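Local coordinates for protein ochratoxinase (Aspergillus niger, PDB 4C65) that releases C-terminal amino acids, preferably aromatic ones, from its substrates and hydrolyses the mycotoxin ochratoxin A to ochratoxin alpha and L-phenylalanine with zinc as cofactor, at residues 113-118 with 202-207. Numbering follows the deposited sequence.
Sequences RDLAGY and VIKVMA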
loop_
_atom_site.group_PDB
_atom_site.type_symbol
_atom_site.label_atom_id
_atom_site.label_comp_id
_atom_site.label_asym_id
_atom_site.label_seq_id
_atom_site.Cartn_x
_atom_site.Cartn_y
_atom_site.Cartn_z
ATOM N N ARG A 113 -4.481 -26.545 26.751
ATOM C CA ARG A 113 -4.159 -25.132 26.622
ATOM C C ARG A 113 -3.172 -24.943 25.480
ATOM O O ARG A 113 -1.999 -25.329 25.583
ATOM C CB ARG A 113 -3.613 -24.552 27.932
ATOM C CG ARG A 113 -3.569 -23.023 27.933
ATOM C CD ARG A 113 -3.039 -22.459 29.236
ATOM N NE ARG A 113 -1.661 -22.879 29.492
ATOM C CZ ARG A 113 -0.824 -22.294 30.343
ATOM N NH1 ARG A 113 -1.184 -21.222 31.044
ATOM N NH2 ARG A 113 0.403 -22.774 30.492
ATOM N N ASP A 114 -3.687 -24.390 24.381
ATOM C CA ASP A 114 -2.923 -24.040 23.198
ATOM C C ASP A 114 -2.237 -22.698 23.450
ATOM O O ASP A 114 -2.905 -21.719 23.779
ATOM C CB ASP A 114 -3.878 -23.919 22.007
ATOM C CG ASP A 114 -3.232 -23.349 20.789
ATOM O OD1 ASP A 114 -2.046 -23.632 20.531
ATOM O OD2 ASP A 114 -3.935 -22.668 20.033
ATOM N N LEU A 115 -0.924 -22.644 23.256
ATOM C CA LEU A 115 -0.158 -21.427 23.535
ATOM C C LEU A 115 0.492 -20.790 22.307
ATOM O O LEU A 115 1.175 -19.763 22.405
ATOM C CB LEU A 115 0.891 -21.735 24.591
ATOM C CG LEU A 115 0.329 -22.056 25.971
ATOM C CD1 LEU A 115 1.481 -22.350 26.923
ATOM C CD2 LEU A 115 -0.516 -20.895 26.501
ATOM N N ALA A 116 0.255 -21.350 21.130
ATOM C CA ALA A 116 0.574 -20.657 19.890
ATOM C C ALA A 116 -0.053 -21.425 18.747
ATOM O O ALA A 116 0.291 -22.582 18.515
ATOM C CB ALA A 116 2.077 -20.576 19.693
ATOM N N GLY A 117 -0.962 -20.822 18.017
ATOM C CA GLY A 117 -1.492 -21.498 16.844
ATOM C C GLY A 117 -2.962 -21.260 16.586
ATOM O O GLY A 117 -3.507 -20.203 16.921
ATOM N N TYR A 118 -3.615 -22.266 16.027
ATOM C CA TYR A 118 -4.954 -22.113 15.491
ATOM C C TYR A 118 -6.012 -22.758 16.376
ATOM O O TYR A 118 -7.044 -23.210 15.884
ATOM C CB TYR A 118 -4.978 -22.744 14.093
ATOM C CG TYR A 118 -4.046 -22.113 13.102
ATOM C CD1 TYR A 118 -4.203 -20.784 12.738
ATOM C CD2 TYR A 118 -2.986 -22.821 12.559
ATOM C CE1 TYR A 118 -3.333 -20.179 11.850
ATOM C CE2 TYR A 118 -2.136 -22.245 11.640
ATOM C CZ TYR A 118 -2.314 -20.926 11.276
ATOM O OH TYR A 118 -1.461 -20.324 10.370
ATOM N N VAL A 202 -6.708 -17.471 26.888
ATOM C CA VAL A 202 -5.526 -17.139 27.628
ATOM C C VAL A 202 -4.677 -16.227 26.752
ATOM O O VAL A 202 -4.889 -16.163 25.537
ATOM C CB VAL A 202 -4.774 -18.413 28.068
ATOM C CG1 VAL A 202 -4.181 -19.162 26.883
ATOM C CG2 VAL A 202 -3.673 -18.066 29.080
ATOM N N ILE A 203 -3.725 -15.512 27.357
ATOM C CA ILE A 203 -2.731 -14.767 26.574
ATOM C C ILE A 203 -1.338 -15.314 26.832
ATOM O O ILE A 203 -0.954 -15.564 27.974
ATOM C CB ILE A 203 -2.786 -13.242 26.849
ATOM C CG1 ILE A 203 -4.150 -12.672 26.483
ATOM C CG2 ILE A 203 -1.709 -12.497 26.039
ATOM C CD1 ILE A 203 -4.515 -12.791 25.013
ATOM N N LYS A 204 -0.570 -15.484 25.763
ATOM C CA LYS A 204 0.817 -15.976 25.863
ATOM C C LYS A 204 1.807 -14.936 25.365
ATOM O O LYS A 204 1.675 -14.439 24.257
ATOM C CB LYS A 204 0.960 -17.278 25.057
ATOM C CG LYS A 204 2.357 -17.672 24.621
ATOM C CD LYS A 204 3.126 -18.490 25.627
ATOM C CE LYS A 204 4.319 -18.996 24.754
ATOM N NZ LYS A 204 4.106 -19.863 23.507
ATOM N N VAL A 205 2.848 -14.671 26.169
ATOM C CA VAL A 205 3.959 -13.787 25.764
ATOM C C VAL A 205 5.291 -14.525 25.781
ATOM O O VAL A 205 5.461 -15.497 26.520
ATOM C CB VAL A 205 4.138 -12.563 26.675
ATOM C CG1 VAL A 205 2.904 -11.715 26.625
ATOM C CG2 VAL A 205 4.423 -12.955 28.114
ATOM N N MET A 206 6.217 -14.054 24.938
ATOM C CA MET A 206 7.595 -14.484 24.980
ATOM C C MET A 206 8.285 -13.446 25.855
ATOM O O MET A 206 8.389 -12.284 25.496
ATOM C CB MET A 206 8.184 -14.516 23.582
ATOM C CG MET A 206 7.425 -15.401 22.597
ATOM S SD MET A 206 7.255 -17.120 23.122
ATOM C CE MET A 206 6.893 -17.912 21.538
ATOM N N ALA A 207 8.723 -13.883 27.023
ATOM C CA ALA A 207 9.315 -13.008 27.997
ATOM C C ALA A 207 10.788 -13.299 28.168
ATOM O O ALA A 207 11.443 -12.726 29.039
ATOM C CB ALA A 207 8.584 -13.136 29.310
#
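Leu115 and Lys204 meet inside the twisted TIM barrel of this amidohydrolase, their side chains crossing at about a right angle. Strands 109-114 and 203-206 do not pair; they meet through side chains. Lys204 is an active-site residue and ligand of both zinc sites; in many related binuclear amidohydrolases such a lysine is carboxylated and bridges the metals. With CG anti to its backbone N (chi1 159°) and bends at chi2 and chi4, its chain wraps round the carbonyl of Leu115, CG lying 3.3 Å from Leu115 O. In the conformer described, one of two deposited, Lys204 NZ donates to Leu115 O over 3.1 Å, standing 56° out of the carbonyl plane; seen in one position alone, this bond is uncertain. In that conformer NZ also comes within 3.9 Å of Leu115 CB. A long flexible lysine suits a place where a strand must reach inward to the metals, and Leu115, which also lies beside the zinc ligand His69, offers it an apolar flank.

Just before strand 203-206, Val202 CG1 touches both Arg113 CG at 4.0 Å and Leu115 CD2 at 4.1 Å; a beta-branched valine puts a methyl close to the backbone where both can reach it. The same leucine methyl, CD2, lies above one face of the Arg113 guanidinium, offset toward its rim. That guanidinium is buried but well supplied: it forms a salt bridge with Glu264 and bonds to the carbonyls of Cys68 and Ser372, which suits an arginine linking several separate parts of the chain.

Asp114 shapes the turn that presents Leu115 O. Its OD2 bonds with Ser138 OG, and OD1, which also accepts from Phe72 N, closes an Asx turn by receiving Ala116 N at 3.3 Å from above the carboxylate plane.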